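Local structure of mbGIPC protein (Monosiga brevicollis, 6X1X) at residues V9-D14 against S80-I85; I22-A27 against C64-V69; Y29-K34 against G50-K55. The protein probably recognises short peptide motifs of partner proteins through the PDZ domain contained in this chain, as expected for a GIPC-family signalling protein. All coordinates share one frame; numbering follows the deposited sequence.

How the contacts relate
From the N terminus, the chain opens contact 1 with V9-D14, contact 2 with I22-A27 and contact 3 with Y29-K34, then closes them in reverse order: G50-K55 completes contact 3, C64-V69 contact 2 and S80-I85 contact 1. The three loops therefore sit one within another, and none cross. Contact 1 pairs the first and last strands of the PDZ domain, contact 2 brings strand 20-23 to helix 66-75, and contact 3 bridges the two sheets. Backbone bonds couple neighbours: I85 pairs with A54 and K55 between contacts 1 and 3, S23 with F31 between contacts 2 and 3. Contacts 1 and 2, with centres about 19 Å apart, lie on opposite sides of the molecule's centre.

Contact 1 (V9-D14 against S80-I85); sequences VKVIKD and SEFTMI
V11 and F82 form the dense centre of this antiparallel pairing between the first and last strands of the PDZ domain. Their side chains run side by side, and V11 CB rests over one face of the F82 ring in a CH-pi contact, 4.0 Å from the ring centroid. It is the far end of the ring, CE1 and CZ, that meets V11. Two hydrogen bonds join the V11 and F82 backbones and two more join V9 and M84, whose side chains share this buried face. Next along, K13 N donates to S80 O at 2.9 Å, while the extended K13 side chain carries NZ to the carbonyls of L73 and I76.

The opposite face, carrying K10, I12, T83 and E81, is looser and largely exposed. There I12 CG1 packs against E81 CG at 3.7 Å. K10 crosses E81 obliquely, but their charges fall short of a salt bridge, with NZ 4.1 Å from OE1. In the E81 conformer described, one of two modelled, a water spans the gap: it accepts from K10 NZ at 2.8 Å and donates to E81 OE1 at 3.2 Å.

Contact 2 (I22-A27 against C64-V69); sequences ISDNGA and CRHFEV
D24, following S23 in the chain, reaches across to R65 and H66, where helix 66-75 begins; in PDZ domains strand 20-23 and this helix flank the peptide-binding groove, and the contact lies at the helix's N-terminal end. Hydrogen bonding is concentrated on one oxygen, D24 OD2. H66 N, the first amide of the helix, donates to it at 2.7 Å in a nearly straight bond from the anti side, 32° out of the carboxylate plane. OD2 also lies 3.1 Å from H66 CD2, approaching the imidazole obliquely. A negative group here would probably interact favourably with the helix dipole. The other carboxylate oxygen, OD1, accepts from G26 N in an Asx turn, which ties the side chain to its own loop.

The charged interaction is a salt bridge to the same OD2, met on its syn side by R65 NH1 at 2.9 Å. OD2 lies in the guanidinium plane, yet that plane and the carboxylate are turned 72° apart. R65 is modelled in two conformers, so this bond is less certain than the backbone one. An alanine in place of D24 would remove both carboxylate oxygens and probably leave H66 N and R65 NH1 without their shared acceptor and G26 N without its Asx-turn partner.

Apolar and van der Waals contacts fill in beside the polar group. H66 CB packs 3.5 Å from S23 C. I22 CG1 lies between the backbone N and the carbonyl carbon (chi1 65°), and from there the side chain extends to the helix, where CD1 meets V69 CG1 at 3.8 Å.

Contact 3 (Y29-K34 against G50-K55); sequences YAFIKK and GDHIAK
Over one face of the H52 imidazole lies the CB of F31, at the single bridge where strands 31-35 and 52-56 of the PDZ fold come together, joining its two small antiparallel sheets. This CB, rather than the F31 ring, makes the CH-pi contact, 3.9 Å from the imidazole centroid and offset toward the rim. The two rings themselves, with centroids 5.8 Å apart and planes at 56°, form neither a stack nor an edge-to-face pair. Y29 O comes to the H52 ring at its edge, near the ring plane and 3.4 Å from CD2.

On the buried side, I32 and I53 cross at about a right angle, with I32 CG1 4.1 Å from I53 CD1. V69 of helix 66-75 packs on I53 and on A30, bringing the helix onto this junction.

Backbone bonds fix this arrangement. I53 N donates to A30 O, I32 N to D51 O, and G50 N to I32 O, which carries the pairing to the loop residue G50, ahead of strand 52-56. Beside the I53 N to A30 O bond, a water joins the other pair of backbone atoms, A30 N and I53 O, lying 2.8 Å from I53 O. The D51 carboxylate looks elsewhere, forming a salt bridge with K7 and accepting from A48 N. Past H52, the Y29 ring lies near A54, with Y29 CD2 3.6 Å from A54 CA.

Contact 1 (V9-D14 against S80-I85)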
loop_
_atom_site.group_PDB
_atom_site.type_symbol
_atom_site.label_atom_id
_atom_site.label_comp_id
_atom_site.label_asym_id
_atom_site.label_seq_id
_atom_site.Cartn_x
_atom_site.Cartn_y
_atom_site.Cartn_z
ATOM N N VAL A 9 5.097 -2.786 -6.250
ATOM C CA VAL A 9 3.949 -2.162 -6.889
ATOM C C VAL A 9 4.459 -0.867 -7.513
ATOM O O VAL A 9 5.062 -0.042 -6.821
ATOM C CB VAL A 9 2.848 -1.886 -5.854
ATOM C CG1 VAL A 9 1.704 -1.166 -6.469
ATOM C CG2 VAL A 9 2.371 -3.194 -5.234
ATOM N N LYS A 10 4.262 -0.696 -8.820
ATOM C CA LYS A 10 4.664 0.522 -9.516
ATOM C C LYS A 10 3.430 1.119 -10.165
ATOM O O LYS A 10 2.810 0.478 -11.018
ATOM C CB LYS A 10 5.740 0.254 -10.567
ATOM C CG LYS A 10 6.312 1.523 -11.163
ATOM C CD LYS A 10 7.710 1.302 -11.726
ATOM C CE LYS A 10 7.719 1.389 -13.241
ATOM N NZ LYS A 10 9.106 1.478 -13.797
ATOM N N VAL A 11 3.104 2.356 -9.780
ATOM C CA VAL A 11 1.777 2.938 -9.950
ATOM C C VAL A 11 1.941 4.356 -10.467
ATOM O O VAL A 11 2.842 5.078 -10.036
ATOM C CB VAL A 11 1.019 2.974 -8.602
ATOM C CG1 VAL A 11 -0.331 3.619 -8.754
ATOM C CG2 VAL A 11 0.851 1.595 -8.065
ATOM N N ILE A 12 1.053 4.775 -11.356
ATOM C CA ILE A 12 0.976 6.173 -11.765
ATOM C C ILE A 12 -0.135 6.842 -10.971
ATOM O O ILE A 12 -1.294 6.414 -11.021
ATOM C CB ILE A 12 0.736 6.308 -13.273
ATOM C CG1 ILE A 12 1.951 5.775 -14.030
ATOM C CG2 ILE A 12 0.479 7.754 -13.623
ATOM C CD1 ILE A 12 1.882 5.973 -15.521
ATOM N N LYS A 13 0.210 7.901 -10.244
ATOM C CA LYS A 13 -0.782 8.634 -9.461
ATOM C C LYS A 13 -1.416 9.660 -10.389
ATOM O O LYS A 13 -0.999 10.818 -10.444
ATOM C CB LYS A 13 -0.126 9.278 -8.250
ATOM C CG LYS A 13 -1.121 9.956 -7.329
ATOM C CD LYS A 13 -0.440 10.525 -6.091
ATOM C CE LYS A 13 -1.430 11.301 -5.249
ATOM N NZ LYS A 13 -0.778 11.986 -4.101
ATOM N N ASP A 14 -2.441 9.236 -11.132
ATOM C CA ASP A 14 -2.989 10.073 -12.197
ATOM C C ASP A 14 -4.000 11.095 -11.706
ATOM O O ASP A 14 -4.420 11.952 -12.496
ATOM C CB ASP A 14 -3.617 9.218 -13.304
ATOM C CG ASP A 14 -4.851 8.469 -12.841
ATOM O OD1 ASP A 14 -5.902 9.111 -12.653
ATOM O OD2 ASP A 14 -4.792 7.234 -12.688
ATOM N N SER A 80 2.928 11.699 -11.177
ATOM C CA SER A 80 4.159 10.995 -10.866
ATOM C C SER A 80 3.922 9.500 -10.779
ATOM O O SER A 80 2.881 9.045 -10.303
ATOM C CB SER A 80 4.680 11.445 -9.504
ATOM O OG SER A 80 4.907 12.838 -9.465
ATOM N N GLU A 81 4.910 8.742 -11.218
ATOM C CA GLU A 81 4.979 7.333 -10.874
ATOM C C GLU A 81 5.576 7.197 -9.481
ATOM O O GLU A 81 6.346 8.048 -9.025
ATOM C CB GLU A 81 5.872 6.588 -11.865
ATOM C CG GLU A 81 5.436 6.709 -13.315
ATOM C CD GLU A 81 6.374 5.996 -14.271
ATOM O OE1 GLU A 81 7.106 5.090 -13.823
ATOM O OE2 GLU A 81 6.382 6.350 -15.470
ATOM N N PHE A 82 5.194 6.131 -8.786
ATOM C CA PHE A 82 5.814 5.812 -7.510
ATOM C C PHE A 82 5.886 4.305 -7.373
ATOM O O PHE A 82 5.168 3.562 -8.051
ATOM C CB PHE A 82 5.098 6.459 -6.312
ATOM C CG PHE A 82 3.717 5.902 -6.033
ATOM C CD1 PHE A 82 2.614 6.363 -6.732
ATOM C CD2 PHE A 82 3.528 4.937 -5.052
ATOM C CE1 PHE A 82 1.345 5.861 -6.459
ATOM C CE2 PHE A 82 2.258 4.433 -4.772
ATOM C CZ PHE A 82 1.171 4.894 -5.479
ATOM N N THR A 83 6.765 3.859 -6.482
ATOM C CA THR A 83 6.910 2.448 -6.166
ATOM C C THR A 83 6.578 2.220 -4.698
ATOM O O THR A 83 6.858 3.061 -3.842
ATOM C CB THR A 83 8.321 1.951 -6.502
ATOM O OG1 THR A 83 8.526 2.032 -7.916
ATOM C CG2 THR A 83 8.517 0.505 -6.072
ATOM N N MET A 84 5.950 1.084 -4.416
ATOM C CA MET A 84 5.554 0.732 -3.067
ATOM C C MET A 84 5.848 -0.745 -2.895
ATOM O O MET A 84 5.504 -1.550 -3.766
ATOM C CB MET A 84 4.062 1.023 -2.885
ATOM C CG MET A 84 3.549 0.857 -1.474
ATOM S SD MET A 84 1.907 1.583 -1.332
ATOM C CE MET A 84 0.985 0.620 -2.532
ATOM N N ILE A 85 6.529 -1.095 -1.815
ATOM C CA ILE A 85 6.782 -2.488 -1.483
ATOM C C ILE A 85 5.714 -2.909 -0.494
ATOM O O ILE A 85 5.583 -2.312 0.584
ATOM C CB ILE A 85 8.186 -2.684 -0.895
ATOM C CG1 ILE A 85 9.246 -2.141 -1.855
ATOM C CG2 ILE A 85 8.425 -4.152 -0.605
ATOM C CD1 ILE A 85 9.270 -2.831 -3.197
HETATM O O HOH W 1 10.144 4.060 -13.338
#

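Contact 2 (I22-A27 against C64-V69)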
loop_
_atom_site.group_PDB
_atom_site.type_symbol
_atom_site.label_atom_id
_atom_site.label_comp_id
_atom_site.label_asym_id
_atom_site.label_seq_id
_atom_site.Cartn_x
_atom_site.Cartn_y
_atom_site.Cartn_z
ATOM N N ILE A 22 -5.856 3.175 4.836
ATOM C CA ILE A 22 -4.783 2.518 5.562
ATOM C C ILE A 22 -4.920 2.799 7.041
ATOM O O ILE A 22 -5.467 3.825 7.468
ATOM C CB ILE A 22 -3.383 2.888 5.039
ATOM C CG1 ILE A 22 -3.091 4.358 5.275
ATOM C CG2 ILE A 22 -3.262 2.541 3.559
ATOM C CD1 ILE A 22 -1.651 4.721 4.981
ATOM N N SER A 23 -4.424 1.863 7.837
ATOM C CA SER A 23 -4.443 1.998 9.280
ATOM C C SER A 23 -3.190 1.341 9.844
ATOM O O SER A 23 -2.309 0.900 9.104
ATOM C CB SER A 23 -5.723 1.416 9.868
ATOM O OG SER A 23 -5.807 1.781 11.228
ATOM N N ASP A 24 -3.097 1.314 11.171
ATOM C CA ASP A 24 -2.028 0.594 11.857
ATOM C C ASP A 24 -2.543 0.206 13.234
ATOM O O ASP A 24 -3.520 0.778 13.722
ATOM C CB ASP A 24 -0.704 1.390 11.921
ATOM C CG ASP A 24 -0.730 2.508 12.955
ATOM O OD1 ASP A 24 -0.514 2.211 14.149
ATOM O OD2 ASP A 24 -0.911 3.683 12.580
ATOM N N ASN A 25 -1.906 -0.789 13.850
ATOM C CA ASN A 25 -2.348 -1.255 15.160
ATOM C C ASN A 25 -1.459 -0.763 16.296
ATOM O O ASN A 25 -1.590 -1.248 17.424
ATOM C CB ASN A 25 -2.529 -2.780 15.189
ATOM C CG ASN A 25 -1.239 -3.538 14.936
ATOM O OD1 ASN A 25 -0.148 -2.993 15.063
ATOM N ND2 ASN A 25 -1.364 -4.815 14.588
ATOM N N GLY A 26 -0.569 0.191 16.024
ATOM C CA GLY A 26 0.328 0.734 17.022
ATOM C C GLY A 26 1.734 0.174 16.990
ATOM O O GLY A 26 2.594 0.657 17.741
ATOM N N ALA A 27 1.993 -0.831 16.158
ATOM C CA ALA A 27 3.329 -1.384 16.010
ATOM C C ALA A 27 3.451 -2.008 14.629
ATOM O O ALA A 27 2.453 -2.313 13.972
ATOM C CB ALA A 27 3.636 -2.422 17.097
ATOM N N CYS A 64 6.293 2.977 11.149
ATOM C CA CYS A 64 5.612 4.226 10.851
ATOM C C CYS A 64 4.106 4.099 11.040
ATOM O O CYS A 64 3.493 3.100 10.653
ATOM C CB CYS A 64 5.931 4.664 9.425
ATOM S SG CYS A 64 7.673 5.065 9.195
ATOM N N ARG A 65 3.508 5.138 11.608
ATOM C CA ARG A 65 2.069 5.161 11.810
ATOM C C ARG A 65 1.356 5.409 10.486
ATOM O O ARG A 65 1.930 5.939 9.525
ATOM C CB ARG A 65 1.693 6.266 12.795
ATOM C CG ARG A 65 2.143 6.017 14.226
ATOM C CD ARG A 65 1.123 5.207 15.006
ATOM N NE ARG A 65 0.238 6.048 15.814
ATOM C CZ ARG A 65 -1.076 6.146 15.643
ATOM N NH1 ARG A 65 -1.682 5.456 14.684
ATOM N NH2 ARG A 65 -1.786 6.932 16.440
ATOM N N HIS A 66 0.073 5.040 10.448
ATOM C CA HIS A 66 -0.674 5.219 9.213
ATOM C C HIS A 66 -0.710 6.672 8.774
ATOM O O HIS A 66 -0.739 6.942 7.571
ATOM C CB HIS A 66 -2.081 4.610 9.288
ATOM C CG HIS A 66 -3.034 5.332 10.193
ATOM N ND1 HIS A 66 -3.657 6.511 9.849
ATOM C CD2 HIS A 66 -3.511 4.996 11.413
ATOM C CE1 HIS A 66 -4.444 6.892 10.840
ATOM N NE2 HIS A 66 -4.375 5.988 11.800
ATOM N N PHE A 67 -0.699 7.626 9.709
ATOM C CA PHE A 67 -0.729 9.013 9.259
ATOM C C PHE A 67 0.573 9.418 8.578
ATOM O O PHE A 67 0.560 10.288 7.706
ATOM C CB PHE A 67 -1.147 9.980 10.371
ATOM C CG PHE A 67 -0.206 10.036 11.538
ATOM C CD1 PHE A 67 0.901 10.864 11.522
ATOM C CD2 PHE A 67 -0.472 9.304 12.680
ATOM C CE1 PHE A 67 1.749 10.920 12.619
ATOM C CE2 PHE A 67 0.364 9.357 13.768
ATOM C CZ PHE A 67 1.470 10.159 13.740
ATOM N N GLU A 68 1.698 8.790 8.951
ATOM C CA GLU A 68 2.979 9.089 8.304
ATOM C C GLU A 68 3.047 8.482 6.911
ATOM O O GLU A 68 3.518 9.127 5.963
ATOM C CB GLU A 68 4.131 8.580 9.175
ATOM C CG GLU A 68 4.171 9.256 10.532
ATOM C CD GLU A 68 5.182 8.662 11.485
ATOM O OE1 GLU A 68 5.293 7.421 11.562
ATOM O OE2 GLU A 68 5.878 9.455 12.153
ATOM N N VAL A 69 2.601 7.233 6.778
ATOM C CA VAL A 69 2.549 6.578 5.478
ATOM C C VAL A 69 1.567 7.302 4.566
ATOM O O VAL A 69 1.842 7.537 3.380
ATOM C CB VAL A 69 2.181 5.096 5.680
ATOM C CG1 VAL A 69 2.039 4.393 4.344
ATOM C CG2 VAL A 69 3.226 4.404 6.543
#

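Contact 3 (Y29-K34 against G50-K55)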
loop_
_atom_site.group_PDB
_atom_site.type_symbol
_atom_site.label_atom_id
_atom_site.label_comp_id
_atom_site.label_asym_id
_atom_site.label_seq_id
_atom_site.Cartn_x
_atom_site.Cartn_y
_atom_site.Cartn_z
ATOM N N TYR A 29 4.020 -2.369 10.713
ATOM C CA TYR A 29 3.806 -1.613 9.490
ATOM C C TYR A 29 2.352 -1.176 9.375
ATOM O O TYR A 29 1.439 -1.840 9.876
ATOM C CB TYR A 29 4.147 -2.469 8.271
ATOM C CG TYR A 29 5.597 -2.898 8.197
ATOM C CD1 TYR A 29 6.048 -4.025 8.875
ATOM C CD2 TYR A 29 6.521 -2.165 7.459
ATOM C CE1 TYR A 29 7.381 -4.412 8.808
ATOM C CE2 TYR A 29 7.850 -2.552 7.375
ATOM C CZ TYR A 29 8.271 -3.670 8.055
ATOM O OH TYR A 29 9.594 -4.048 7.979
ATOM N N ALA A 30 2.139 -0.066 8.678
ATOM C CA ALA A 30 0.785 0.294 8.296
ATOM C C ALA A 30 0.271 -0.722 7.284
ATOM O O ALA A 30 1.047 -1.362 6.569
ATOM C CB ALA A 30 0.769 1.700 7.703
ATOM N N PHE A 31 -1.047 -0.886 7.233
ATOM C CA PHE A 31 -1.627 -1.888 6.352
ATOM C C PHE A 31 -2.833 -1.328 5.620
ATOM O O PHE A 31 -3.441 -0.329 6.014
ATOM C CB PHE A 31 -1.996 -3.172 7.099
ATOM C CG PHE A 31 -3.069 -2.979 8.118
ATOM C CD1 PHE A 31 -2.764 -2.579 9.410
ATOM C CD2 PHE A 31 -4.391 -3.189 7.782
ATOM C CE1 PHE A 31 -3.770 -2.398 10.349
ATOM C CE2 PHE A 31 -5.396 -3.014 8.710
ATOM C CZ PHE A 31 -5.082 -2.617 9.991
ATOM N N ILE A 32 -3.167 -2.008 4.532
ATOM C CA ILE A 32 -4.262 -1.606 3.664
ATOM C C ILE A 32 -5.538 -2.222 4.214
ATOM O O ILE A 32 -5.713 -3.445 4.210
ATOM C CB ILE A 32 -4.010 -2.026 2.215
ATOM C CG1 ILE A 32 -2.755 -1.333 1.699
ATOM C CG2 ILE A 32 -5.204 -1.674 1.341
ATOM C CD1 ILE A 32 -2.331 -1.777 0.316
ATOM N N LYS A 33 -6.434 -1.370 4.684
ATOM C CA LYS A 33 -7.694 -1.802 5.258
ATOM C C LYS A 33 -8.780 -1.934 4.203
ATOM O O LYS A 33 -9.609 -2.847 4.279
ATOM C CB LYS A 33 -8.121 -0.784 6.316
ATOM C CG LYS A 33 -9.246 -1.225 7.218
ATOM C CD LYS A 33 -9.525 -0.153 8.261
ATOM C CE LYS A 33 -10.632 -0.577 9.213
ATOM N NZ LYS A 33 -10.230 -1.759 10.025
ATOM N N LYS A 34 -8.800 -1.026 3.227
ATOM C CA LYS A 34 -9.785 -1.059 2.155
ATOM C C LYS A 34 -9.137 -0.557 0.881
ATOM O O LYS A 34 -8.218 0.269 0.915
ATOM C CB LYS A 34 -11.000 -0.164 2.443
ATOM C CG LYS A 34 -11.700 -0.459 3.767
ATOM C CD LYS A 34 -12.904 0.436 4.009
ATOM C CE LYS A 34 -13.611 0.051 5.304
ATOM N NZ LYS A 34 -14.860 0.838 5.521
ATOM N N GLY A 50 -5.315 -6.037 3.245
ATOM C CA GLY A 50 -4.535 -6.807 4.181
ATOM C C GLY A 50 -3.038 -6.661 4.011
ATOM O O GLY A 50 -2.290 -6.938 4.955
ATOM N N ASP A 51 -2.578 -6.234 2.836
ATOM C CA ASP A 51 -1.148 -6.091 2.613
ATOM C C ASP A 51 -0.586 -5.005 3.519
ATOM O O ASP A 51 -1.233 -3.982 3.776
ATOM C CB ASP A 51 -0.874 -5.715 1.154
ATOM C CG ASP A 51 -1.075 -6.870 0.191
ATOM O OD1 ASP A 51 -1.210 -8.023 0.636
ATOM O OD2 ASP A 51 -1.080 -6.615 -1.036
ATOM N N HIS A 52 0.619 -5.232 4.008
ATOM C CA HIS A 52 1.342 -4.216 4.752
ATOM C C HIS A 52 2.203 -3.397 3.796
ATOM O O HIS A 52 2.712 -3.910 2.793
ATOM C CB HIS A 52 2.196 -4.861 5.846
ATOM C CG HIS A 52 1.399 -5.335 7.025
ATOM N ND1 HIS A 52 0.776 -6.565 7.060
ATOM C CD2 HIS A 52 1.101 -4.730 8.201
ATOM C CE1 HIS A 52 0.142 -6.704 8.211
ATOM N NE2 HIS A 52 0.320 -5.602 8.920
ATOM N N ILE A 53 2.354 -2.112 4.104
ATOM C CA ILE A 53 3.155 -1.209 3.286
ATOM C C ILE A 53 4.531 -1.114 3.929
ATOM O O ILE A 53 4.702 -0.480 4.975
ATOM C CB ILE A 53 2.488 0.163 3.136
ATOM C CG1 ILE A 53 1.129 -0.006 2.463
ATOM C CG2 ILE A 53 3.391 1.091 2.321
ATOM C CD1 ILE A 53 0.293 1.261 2.433
ATOM N N ALA A 54 5.523 -1.734 3.301
ATOM C CA ALA A 54 6.861 -1.794 3.873
ATOM C C ALA A 54 7.726 -0.611 3.468
ATOM O O ALA A 54 8.531 -0.134 4.279
ATOM C CB ALA A 54 7.550 -3.097 3.461
ATOM N N LYS A 55 7.589 -0.150 2.228
ATOM C CA LYS A 55 8.395 0.947 1.709
ATOM C C LYS A 55 7.591 1.713 0.672
ATOM O O LYS A 55 6.741 1.148 -0.017
ATOM C CB LYS A 55 9.676 0.465 1.013
ATOM C CG LYS A 55 10.634 -0.307 1.886
ATOM C CD LYS A 55 12.009 -0.436 1.252
ATOM C CE LYS A 55 12.939 -1.206 2.178
ATOM N NZ LYS A 55 14.293 -1.390 1.588
HETATM O O HOH W 2 4.361 1.079 7.289
#